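Local atomic coordinates of lectin (Pleurotus ostreatus, PDB entry 6T1D), a protein that binds galactose-containing sugars such as melibiose through calcium ions held in two carbohydrate-binding sites per chain. Residues Arg26-Ala31 against Ala263-Ile268; Ser34-Ile39 against Gly129-Ile134; Ala78-His83 against Gly119-Ala124; Asn125-Ile130 against Asn184-Pro189. All coordinates share one frame; numbering follows the deposited sequence.

Interaction 1. Residues Arg26-Ala31 against Ala263-Ile268; sequences RQFQPA and ADAYTI. Unlike the reference sequence in segment 26-31: Arg26 (reference Ser).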
# COMPACT_ATOMS: atom_id res chain seq x y z
N ARG A 26 -12.86 19.15 -6.48
CA ARG A 26 -13.88 20.13 -6.84
C ARG A 26 -15.26 19.54 -6.62
O ARG A 26 -15.42 18.35 -6.33
CB ARG A 26 -13.71 20.61 -8.28
CG ARG A 26 -13.66 19.50 -9.27
CD ARG A 26 -13.64 20.02 -10.69
NE ARG A 26 -12.77 19.20 -11.54
CZ ARG A 26 -13.18 18.15 -12.23
NH1 ARG A 26 -14.45 17.75 -12.16
NH2 ARG A 26 -12.30 17.48 -12.97
N GLN A 27 -16.26 20.39 -6.77
CA GLN A 27 -17.65 19.96 -6.68
C GLN A 27 -17.99 19.02 -7.83
O GLN A 27 -17.57 19.23 -8.97
CB GLN A 27 -18.55 21.19 -6.68
CG GLN A 27 -20.02 20.94 -6.75
CD GLN A 27 -20.81 22.20 -6.45
OE1 GLN A 27 -21.24 22.41 -5.31
NE2 GLN A 27 -21.01 23.04 -7.46
N PHE A 28 -18.73 17.96 -7.51
CA PHE A 28 -19.10 16.96 -8.52
C PHE A 28 -19.94 17.58 -9.62
O PHE A 28 -20.84 18.38 -9.36
CB PHE A 28 -19.87 15.81 -7.87
CG PHE A 28 -20.45 14.84 -8.87
CD1 PHE A 28 -19.67 13.83 -9.40
CD2 PHE A 28 -21.76 14.95 -9.28
CE1 PHE A 28 -20.18 12.94 -10.33
CE2 PHE A 28 -22.28 14.07 -10.22
CZ PHE A 28 -21.48 13.06 -10.74
N GLN A 29 -19.63 17.20 -10.86
CA GLN A 29 -20.29 17.74 -12.05
C GLN A 29 -21.04 16.62 -12.77
O GLN A 29 -20.40 15.68 -13.25
CB GLN A 29 -19.22 18.36 -12.94
CG GLN A 29 -19.66 18.93 -14.26
CD GLN A 29 -18.49 19.54 -14.99
OE1 GLN A 29 -17.40 19.71 -14.41
NE2 GLN A 29 -18.68 19.87 -16.26
N PRO A 30 -22.36 16.69 -12.87
CA PRO A 30 -23.13 15.55 -13.38
C PRO A 30 -23.11 15.41 -14.89
O PRO A 30 -23.15 16.39 -15.63
CB PRO A 30 -24.56 15.87 -12.92
CG PRO A 30 -24.60 17.36 -12.94
CD PRO A 30 -23.23 17.80 -12.44
N ALA A 31 -23.09 14.16 -15.33
CA ALA A 31 -23.47 13.84 -16.69
C ALA A 31 -24.98 14.01 -16.81
O ALA A 31 -25.73 13.63 -15.91
CB ALA A 31 -23.08 12.40 -17.05
N ALA A 263 -27.14 16.31 0.85
CA ALA A 263 -25.79 15.77 0.76
C ALA A 263 -24.98 16.45 -0.34
O ALA A 263 -25.52 16.94 -1.32
CB ALA A 263 -25.83 14.27 0.50
N ASP A 264 -23.66 16.43 -0.17
CA ASP A 264 -22.72 17.05 -1.09
C ASP A 264 -21.90 15.98 -1.79
O ASP A 264 -21.60 14.94 -1.21
CB ASP A 264 -21.79 18.02 -0.36
CG ASP A 264 -22.52 18.89 0.63
OD1 ASP A 264 -23.63 19.35 0.30
OD2 ASP A 264 -21.99 19.10 1.74
N ALA A 265 -21.53 16.25 -3.04
CA ALA A 265 -20.78 15.31 -3.86
C ALA A 265 -19.57 16.01 -4.49
O ALA A 265 -19.72 17.11 -5.04
CB ALA A 265 -21.67 14.71 -4.95
N TYR A 266 -18.40 15.37 -4.41
CA TYR A 266 -17.15 15.88 -4.97
C TYR A 266 -16.49 14.81 -5.83
O TYR A 266 -16.60 13.62 -5.56
CB TYR A 266 -16.14 16.26 -3.86
CG TYR A 266 -16.72 17.12 -2.75
CD1 TYR A 266 -17.45 16.55 -1.72
CD2 TYR A 266 -16.52 18.48 -2.73
CE1 TYR A 266 -17.97 17.34 -0.70
CE2 TYR A 266 -17.03 19.26 -1.72
CZ TYR A 266 -17.76 18.69 -0.71
OH TYR A 266 -18.27 19.49 0.28
N THR A 267 -15.75 15.26 -6.86
CA THR A 267 -14.85 14.38 -7.60
C THR A 267 -13.43 14.76 -7.25
O THR A 267 -13.09 15.95 -7.19
CB THR A 267 -15.05 14.45 -9.13
OG1 THR A 267 -15.35 15.78 -9.54
CG2 THR A 267 -16.14 13.49 -9.64
N ILE A 268 -12.60 13.76 -6.99
CA ILE A 268 -11.19 13.95 -6.69
C ILE A 268 -10.39 13.34 -7.84
O ILE A 268 -10.28 12.11 -7.94
CB ILE A 268 -10.82 13.34 -5.33
CG1 ILE A 268 -11.54 14.08 -4.21
CG2 ILE A 268 -9.31 13.29 -5.12
CD1 ILE A 268 -11.87 13.20 -3.07
O HOH W 1 -16.77 16.34 -11.79
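Arg26 and Thr267 form an antiparallel hydrogen-bonded pair, and Gln27 faces Tyr266 as the non-hydrogen-bonded pair that follows, their CA atoms 4.5 Å apart. Two backbone bonds close the first pair. Arg26 N gives to Thr267 O at 3.3 Å, and Thr267 N gives to Arg26 O. A third bond, the shortest, runs from Phe28 N to Ala265 O at 2.8 Å. It continues the pairing one residue past the end of strand 26-27. That short strand is an edge strand. It adds to strand 264-268 at the rim of an antiparallel sheet, and strand 232-242 pairs with the other edge of 264-268. An early piece of the chain thus completes a sheet built otherwise from its second half.

Phe28 supplies the main apolar contact. Its CB meets Ala265 CB at 3.6 Å. CG lies anti to the backbone N (chi1 172°), which carries the ring past Ala265 and sets CD1 3.6 Å from Thr267 CG2. The methyl group sits at the ring edge, near its plane. Val195 touches both Phe28 and Ala265. Thr267 OG1 shares a hydrogen bond with a water at 2.7 Å. The same water accepts from Gln29 N and so ties the loop after strand 26-27 to Thr267. Arg26 NH1 comes 3.4 Å from Thr267 OG1 at an angle too poor for a hydrogen bond, and the water lies in plane at the guanidinium edge. Tyr266 sets CB 3.3 Å from Arg26 O, which lies at the tyrosine ring edge, near its plane. Its hydroxyl is hydrogen-bonded to Tyr245 OH.

Interaction 2. Residues Ser34-Ile39 against Gly129-Ile134; sequences STSKWI and GIMASI. Unlike the reference sequence in segment 34-39: Ser34 (reference Asn), Thr35 (reference Ala).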
# COMPACT_ATOMS: atom_id res chain seq x y z
N SER A 34 -29.80 15.47 -21.43
CA SER A 34 -30.66 16.31 -22.26
C SER A 34 -30.07 16.58 -23.65
O SER A 34 -30.80 17.01 -24.54
CB SER A 34 -30.99 17.62 -21.54
OG SER A 34 -29.83 18.41 -21.32
N THR A 35 -28.78 16.35 -23.86
CA THR A 35 -28.21 16.53 -25.19
C THR A 35 -27.95 15.21 -25.91
O THR A 35 -27.42 15.22 -27.03
CB THR A 35 -26.93 17.36 -25.11
OG1 THR A 35 -26.09 16.85 -24.07
CG2 THR A 35 -27.26 18.80 -24.87
N SER A 36 -28.33 14.09 -25.33
CA SER A 36 -28.07 12.81 -25.95
C SER A 36 -29.30 12.37 -26.73
O SER A 36 -30.40 12.86 -26.52
CB SER A 36 -27.70 11.74 -24.92
OG SER A 36 -28.86 11.34 -24.24
N LYS A 37 -29.08 11.46 -27.66
CA LYS A 37 -30.15 10.97 -28.49
C LYS A 37 -30.27 9.48 -28.28
O LYS A 37 -29.29 8.81 -27.92
CB LYS A 37 -29.91 11.28 -29.98
CG LYS A 37 -29.41 12.69 -30.25
CD LYS A 37 -29.09 12.87 -31.73
CE LYS A 37 -28.45 14.22 -32.02
NZ LYS A 37 -27.84 14.28 -33.39
N TRP A 38 -31.48 8.96 -28.48
CA TRP A 38 -31.68 7.53 -28.54
C TRP A 38 -31.19 7.05 -29.89
O TRP A 38 -31.44 7.70 -30.91
CB TRP A 38 -33.16 7.18 -28.35
CG TRP A 38 -33.74 7.52 -26.99
CD1 TRP A 38 -34.42 8.65 -26.66
CD2 TRP A 38 -33.74 6.69 -25.82
NE1 TRP A 38 -34.82 8.60 -25.35
CE2 TRP A 38 -34.42 7.41 -24.81
CE3 TRP A 38 -33.24 5.42 -25.52
CZ2 TRP A 38 -34.60 6.90 -23.52
CZ3 TRP A 38 -33.41 4.92 -24.25
CH2 TRP A 38 -34.09 5.66 -23.26
N ILE A 39 -30.45 5.94 -29.90
CA ILE A 39 -29.92 5.39 -31.14
C ILE A 39 -30.27 3.91 -31.23
O ILE A 39 -30.53 3.25 -30.22
CB ILE A 39 -28.41 5.61 -31.26
CG1 ILE A 39 -27.69 4.87 -30.13
CG2 ILE A 39 -28.09 7.08 -31.22
CD1 ILE A 39 -26.17 4.95 -30.19
N GLY A 129 -33.83 1.19 -28.35
CA GLY A 129 -32.87 2.28 -28.34
C GLY A 129 -32.01 2.34 -27.10
O GLY A 129 -32.44 1.93 -26.03
N ILE A 130 -30.78 2.84 -27.23
CA ILE A 130 -29.91 3.08 -26.08
C ILE A 130 -29.55 4.56 -26.04
O ILE A 130 -29.35 5.19 -27.08
CB ILE A 130 -28.64 2.21 -26.11
CG1 ILE A 130 -27.72 2.62 -27.25
CG2 ILE A 130 -28.98 0.75 -26.29
CD1 ILE A 130 -26.46 1.83 -27.29
N MET A 131 -29.47 5.10 -24.83
CA MET A 131 -29.14 6.50 -24.59
C MET A 131 -28.11 6.56 -23.48
O MET A 131 -28.31 5.98 -22.41
CB MET A 131 -30.38 7.30 -24.18
CG MET A 131 -30.09 8.61 -23.41
SD MET A 131 -31.52 9.69 -23.10
CE MET A 131 -31.85 10.34 -24.71
N ALA A 132 -27.02 7.28 -23.72
CA ALA A 132 -25.96 7.42 -22.73
C ALA A 132 -25.35 8.81 -22.84
O ALA A 132 -25.33 9.43 -23.91
CB ALA A 132 -24.87 6.35 -22.89
N SER A 133 -24.88 9.29 -21.70
CA SER A 133 -24.11 10.51 -21.62
C SER A 133 -22.80 10.18 -20.92
O SER A 133 -22.81 9.54 -19.87
CB SER A 133 -24.89 11.59 -20.86
OG SER A 133 -24.11 12.75 -20.63
N ILE A 134 -21.68 10.57 -21.54
CA ILE A 134 -20.35 10.26 -21.03
C ILE A 134 -19.64 11.59 -20.80
O ILE A 134 -19.25 12.26 -21.76
CB ILE A 134 -19.55 9.39 -22.01
CG1 ILE A 134 -20.40 8.21 -22.47
CG2 ILE A 134 -18.30 8.89 -21.34
CD1 ILE A 134 -19.92 7.57 -23.74
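Met131 reaches across from strand 129-138 and lays its side chain over one face of the Trp38 indole. Its CB starts the contact 3.6 Å above the ring plane, offset toward the rim, and lies nearest Trp38 CE3. CG is anti to the backbone N (chi1 158°) and passes beside Ser36 OG. SD follows, 4.4 Å from the centroid of the five-membered ring of Trp38 and over its face, a Met-aromatic contact. The chain then bends at chi3 (-72°). This brings CE down on the same five-membered ring, 3.7 Å from its centroid and only 20° off the normal, a CH-pi contact. CE also lies near Ser36 O, so the methyl is held between serine and indole. Ser36 OG itself is hydrogen-bonded to Leu33 O.

The edge of the indole meets the backbone at Gly129, where Trp38 CZ3 is 3.6 Å from Gly129 O. Farther along, Ile39 and Ile130 make a single antiparallel bridge. Ile39 N gives to Ile130 O at 3.1 Å, and Ile130 N gives back to Ile39 O at 3.0 Å. Their CG1 atoms touch at 3.7 Å, and both side chains pack on Phe58 of strand 54-63.

Lys37 points away and forms a salt bridge with Glu150. The ring of Trp38 also meets that of Trp187. Strand 38-40 runs roughly antiparallel to the start of strand 129-138 and pairs on with strand 177-180; strand 129-138 pairs with strand 70-79.

Interaction 3. Residues Ala78-His83 against Gly119-Ala124; sequences ASDDAH and GQNLVA. With CA (calcium ion), chain S; GLA (alpha-D-galactopyranose), chain G.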
# COMPACT_ATOMS: atom_id res chain seq x y z
N ALA A 78 -29.34 4.41 -20.21
CA ALA A 78 -30.67 3.80 -20.14
C ALA A 78 -30.93 3.06 -21.44
O ALA A 78 -30.26 3.32 -22.45
CB ALA A 78 -31.78 4.81 -19.90
N SER A 79 -31.86 2.11 -21.42
CA SER A 79 -32.02 1.27 -22.60
C SER A 79 -33.44 0.71 -22.70
O SER A 79 -34.09 0.44 -21.69
CB SER A 79 -31.02 0.12 -22.62
OG SER A 79 -31.17 -0.69 -21.48
N ASP A 80 -33.89 0.55 -23.93
CA ASP A 80 -35.09 -0.20 -24.28
C ASP A 80 -34.59 -1.29 -25.22
O ASP A 80 -34.45 -1.05 -26.42
CB ASP A 80 -36.14 0.70 -24.94
CG ASP A 80 -37.37 -0.06 -25.44
OD1 ASP A 80 -37.40 -1.31 -25.40
OD2 ASP A 80 -38.34 0.61 -25.89
N ASP A 81 -34.37 -2.49 -24.68
CA ASP A 81 -34.77 -2.82 -23.31
C ASP A 81 -33.63 -2.99 -22.31
O ASP A 81 -33.78 -2.68 -21.13
CB ASP A 81 -35.61 -4.09 -23.33
CG ASP A 81 -37.00 -3.86 -23.86
OD1 ASP A 81 -37.85 -3.41 -23.05
OD2 ASP A 81 -37.24 -4.09 -25.07
N ALA A 82 -32.49 -3.51 -22.76
CA ALA A 82 -31.39 -3.78 -21.85
C ALA A 82 -30.08 -3.46 -22.54
O ALA A 82 -30.03 -3.24 -23.76
CB ALA A 82 -31.41 -5.24 -21.38
N HIS A 83 -29.00 -3.44 -21.76
CA HIS A 83 -27.69 -3.04 -22.26
C HIS A 83 -26.59 -3.67 -21.43
O HIS A 83 -26.80 -4.03 -20.27
CB HIS A 83 -27.56 -1.52 -22.24
CG HIS A 83 -27.59 -0.95 -20.86
ND1 HIS A 83 -28.74 -0.47 -20.28
CD2 HIS A 83 -26.61 -0.77 -19.94
CE1 HIS A 83 -28.48 -0.02 -19.07
NE2 HIS A 83 -27.19 -0.18 -18.84
N GLY A 119 -26.88 -3.60 -26.82
CA GLY A 119 -28.26 -3.38 -26.46
C GLY A 119 -29.14 -4.53 -26.90
O GLY A 119 -28.81 -5.25 -27.84
N GLN A 120 -30.26 -4.70 -26.21
CA GLN A 120 -31.17 -5.82 -26.44
C GLN A 120 -32.60 -5.30 -26.50
O GLN A 120 -33.02 -4.55 -25.62
CB GLN A 120 -31.09 -6.86 -25.33
CG GLN A 120 -29.82 -7.64 -25.24
CD GLN A 120 -29.83 -8.55 -24.03
OE1 GLN A 120 -30.89 -8.95 -23.56
NE2 GLN A 120 -28.65 -8.85 -23.51
N ASN A 121 -33.33 -5.70 -27.54
CA ASN A 121 -34.77 -5.51 -27.58
C ASN A 121 -35.43 -6.82 -27.18
O ASN A 121 -35.30 -7.82 -27.89
CB ASN A 121 -35.22 -5.07 -28.97
CG ASN A 121 -36.62 -4.52 -28.97
OD1 ASN A 121 -37.11 -4.05 -27.94
ND2 ASN A 121 -37.28 -4.56 -30.13
N LEU A 122 -36.16 -6.81 -26.07
CA LEU A 122 -36.69 -8.03 -25.48
C LEU A 122 -38.18 -8.22 -25.69
O LEU A 122 -38.74 -9.23 -25.24
CB LEU A 122 -36.37 -8.08 -23.98
CG LEU A 122 -34.89 -7.99 -23.64
CD1 LEU A 122 -34.69 -8.05 -22.14
CD2 LEU A 122 -34.13 -9.12 -24.32
N VAL A 123 -38.85 -7.28 -26.34
CA VAL A 123 -40.27 -7.39 -26.62
C VAL A 123 -40.45 -7.32 -28.12
O VAL A 123 -40.03 -6.35 -28.76
CB VAL A 123 -41.08 -6.28 -25.93
CG1 VAL A 123 -42.54 -6.40 -26.34
CG2 VAL A 123 -40.90 -6.34 -24.42
N ALA A 124 -41.11 -8.33 -28.67
CA ALA A 124 -41.27 -8.39 -30.11
C ALA A 124 -42.10 -7.21 -30.59
O ALA A 124 -43.02 -6.76 -29.90
CB ALA A 124 -41.94 -9.70 -30.52
CA CA S . -38.66 -2.97 -26.63
C1 GLA G . -42.88 -1.62 -23.18
C2 GLA G . -41.76 -2.61 -23.50
C3 GLA G . -40.56 -1.94 -24.03
C4 GLA G . -40.88 -1.08 -25.18
C5 GLA G . -42.01 -0.09 -24.87
C6 GLA G . -42.39 0.64 -26.15
O2 GLA G . -41.40 -3.31 -22.29
O3 GLA G . -39.57 -2.98 -24.45
O4 GLA G . -41.28 -1.91 -26.29
O5 GLA G . -43.20 -0.76 -24.34
O6 GLA G . -43.66 1.25 -25.99
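Asp80, Asp81 and Asn121 bind one calcium ion from the two sides of the contact. Asp80 OD1 and Asp81 OD2 each lie 2.4 Å from the metal, and Asn121 OD1 lies 2.3 Å from it. Ser126 and Pro127 complete the protein ligands, and O3 and O4 of the galactose take further positions. Asn121 points its CB away, but CG is anti to the backbone N (chi1 -165°), which brings OD1 back to the calcium. Its ND2 is hydrogen-bonded to Ile52 O. Asp81 OD2 has a second task. It accepts from Leu122 N at 3.1 Å, the donor coming from above the carboxylate plane.

Behind the site the backbones form a classic beta bulge. Gln120 O accepts from both Asp81 N (2.6 Å) and Ala82 N (3.1 Å), and Gln120 N returns a bond to Ala82 O. A cis peptide joins Asp80 to Asp81, where the chain turns a corner between strands.

Packing is sparse. Leu122 CG rests on Asp81 CB at 4.0 Å, and Val123 CG2 lies beside the galactose. The two carboxylates would probably repel each other without the ion, so calcium probably helps hold this loop in the form that binds galactose.

Interaction 4. Residues Asn125-Ile130 against Asn184-Pro189; sequences NSPAGI and NSVWGP. With CA (calcium ion), chain S; GLA (alpha-D-galactopyranose), chain G.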
# COMPACT_ATOMS: atom_id res chain seq x y z
N ASN A 125 -41.72 -6.67 -31.75
CA ASN A 125 -42.50 -5.64 -32.43
C ASN A 125 -42.67 -4.41 -31.54
O ASN A 125 -43.75 -3.81 -31.47
CB ASN A 125 -43.85 -6.22 -32.87
CG ASN A 125 -44.52 -5.40 -33.93
OD1 ASN A 125 -44.09 -5.40 -35.08
ND2 ASN A 125 -45.59 -4.72 -33.56
N SER A 126 -41.60 -4.03 -30.86
CA SER A 126 -41.58 -2.92 -29.92
C SER A 126 -40.42 -1.99 -30.23
O SER A 126 -39.46 -2.38 -30.91
CB SER A 126 -41.46 -3.43 -28.48
OG SER A 126 -40.16 -3.89 -28.20
N PRO A 127 -40.48 -0.75 -29.76
CA PRO A 127 -39.36 0.18 -29.93
C PRO A 127 -38.08 -0.31 -29.27
O PRO A 127 -38.08 -1.14 -28.35
CB PRO A 127 -39.86 1.46 -29.27
CG PRO A 127 -41.32 1.41 -29.44
CD PRO A 127 -41.70 -0.05 -29.34
N ALA A 128 -36.97 0.24 -29.74
CA ALA A 128 -35.64 -0.13 -29.27
C ALA A 128 -34.74 1.09 -29.33
O ALA A 128 -34.89 1.94 -30.21
CB ALA A 128 -35.05 -1.27 -30.11
N GLY A 129 -33.83 1.19 -28.35
CA GLY A 129 -32.87 2.28 -28.34
C GLY A 129 -32.01 2.34 -27.10
O GLY A 129 -32.44 1.93 -26.03
N ILE A 130 -30.78 2.84 -27.23
CA ILE A 130 -29.91 3.08 -26.08
C ILE A 130 -29.55 4.56 -26.04
O ILE A 130 -29.35 5.19 -27.08
CB ILE A 130 -28.64 2.21 -26.11
CG1 ILE A 130 -27.72 2.62 -27.25
CG2 ILE A 130 -28.98 0.75 -26.29
CD1 ILE A 130 -26.46 1.83 -27.29
N ASN A 184 -38.64 13.69 -27.10
CA ASN A 184 -39.23 13.00 -28.24
C ASN A 184 -40.58 12.43 -27.83
O ASN A 184 -41.04 12.63 -26.70
CB ASN A 184 -38.31 11.88 -28.77
CG ASN A 184 -38.36 10.63 -27.91
OD1 ASN A 184 -39.24 9.79 -28.08
ND2 ASN A 184 -37.43 10.52 -26.97
N SER A 185 -41.21 11.71 -28.75
CA SER A 185 -42.59 11.27 -28.59
C SER A 185 -42.73 9.79 -28.25
O SER A 185 -43.86 9.28 -28.24
CB SER A 185 -43.37 11.58 -29.87
OG SER A 185 -43.29 12.96 -30.19
N VAL A 186 -41.64 9.08 -27.97
CA VAL A 186 -41.69 7.64 -27.72
C VAL A 186 -41.42 7.29 -26.26
O VAL A 186 -42.14 6.49 -25.67
CB VAL A 186 -40.69 6.88 -28.64
CG1 VAL A 186 -40.88 5.37 -28.48
CG2 VAL A 186 -40.80 7.35 -30.09
N TRP A 187 -40.39 7.91 -25.66
CA TRP A 187 -39.89 7.47 -24.35
C TRP A 187 -40.04 8.51 -23.25
O TRP A 187 -40.60 8.20 -22.19
CB TRP A 187 -38.42 7.05 -24.49
CG TRP A 187 -38.25 5.75 -25.25
CD1 TRP A 187 -38.61 4.50 -24.83
CD2 TRP A 187 -37.72 5.58 -26.58
NE1 TRP A 187 -38.32 3.56 -25.80
CE2 TRP A 187 -37.77 4.20 -26.88
CE3 TRP A 187 -37.20 6.46 -27.53
CZ2 TRP A 187 -37.31 3.68 -28.10
CZ3 TRP A 187 -36.75 5.94 -28.75
CH2 TRP A 187 -36.81 4.56 -29.02
N GLY A 188 -39.58 9.73 -23.45
CA GLY A 188 -39.66 10.71 -22.39
C GLY A 188 -38.40 10.72 -21.55
O GLY A 188 -37.60 9.78 -21.59
N PRO A 189 -38.23 11.75 -20.74
CA PRO A 189 -36.91 12.01 -20.12
C PRO A 189 -36.60 11.02 -19.02
O PRO A 189 -37.27 11.01 -17.98
CB PRO A 189 -37.06 13.43 -19.55
CG PRO A 189 -38.53 13.56 -19.29
CD PRO A 189 -39.23 12.77 -20.37
CA CA S . -38.66 -2.97 -26.63
C1 GLA G . -42.88 -1.62 -23.18
C2 GLA G . -41.76 -2.61 -23.50
C3 GLA G . -40.56 -1.94 -24.03
C4 GLA G . -40.88 -1.08 -25.18
C5 GLA G . -42.01 -0.09 -24.87
C6 GLA G . -42.39 0.64 -26.15
O2 GLA G . -41.40 -3.31 -22.29
O3 GLA G . -39.57 -2.98 -24.45
O4 GLA G . -41.28 -1.91 -26.29
O5 GLA G . -43.20 -0.76 -24.34
O6 GLA G . -43.66 1.25 -25.99
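Pro127 packs against Trp187 and Val186 beside the calcium and galactose site of this lectin. Residues 125-128 form the loop that leads from the site into strand 129-138. Residues 184-189 form a loop that lies against it, shaped by an Asx turn at Asn184.

The apolar contacts come first. Pro127 CB meets Trp187 CZ2 at 3.6 Å, and Pro127 CG meets Val186 CG1 at 4.1 Å. Within the second loop, that same Val186 methyl lies over the centre of one face of the indole. CG1 is anti to the valine N (chi1 -173°), which lets one methyl touch both the proline and the tryptophan. The six-membered end of the indole reaches on along the backbone, with Trp187 CH2 3.5 Å from Ala128 O and Ala128 N near the plane at the ring edge. Phe98 meets the Trp187 ring edge-to-face.

Polar bonds hold the second loop in shape. Asn184 OD1 accepts from Val186 N, which closes the Asx turn, and from Trp187 N at 3.3 Å. Both donors come from the same face of the amide. Trp187 NE1 is hydrogen-bonded to Asp80 OD2, so the tryptophan is a second-shell residue that probably steadies a calcium ligand.

Metal bonds come from the first loop. Ser126 OG binds calcium at 2.4 Å and Pro127 O binds it at 2.6 Å. The proline ring also touches the sugar, with Pro127 CD 3.3 Å from C6 of the galactose.

Overall arrangement
Interactions 1 and 2 are buried, whereas 3 and 4 are partly buried around a sugar site. Interaction 1 stands apart, about 30 Å between centres from 3 and 4, and joins the start of the chain to a sheet of its second half. It touches interaction 2 through Ala31 and Ser133. Interactions 2 and 4 share Gly129 and Ile130 of strand 129-138. That strand neighbours strand 70-79, which leads into interaction 3. Backbone pairing and apolar contacts dominate the first two. In interactions 3 and 4 calcium and galactose add metal bonds, and together these two supply all five protein ligands of one ion.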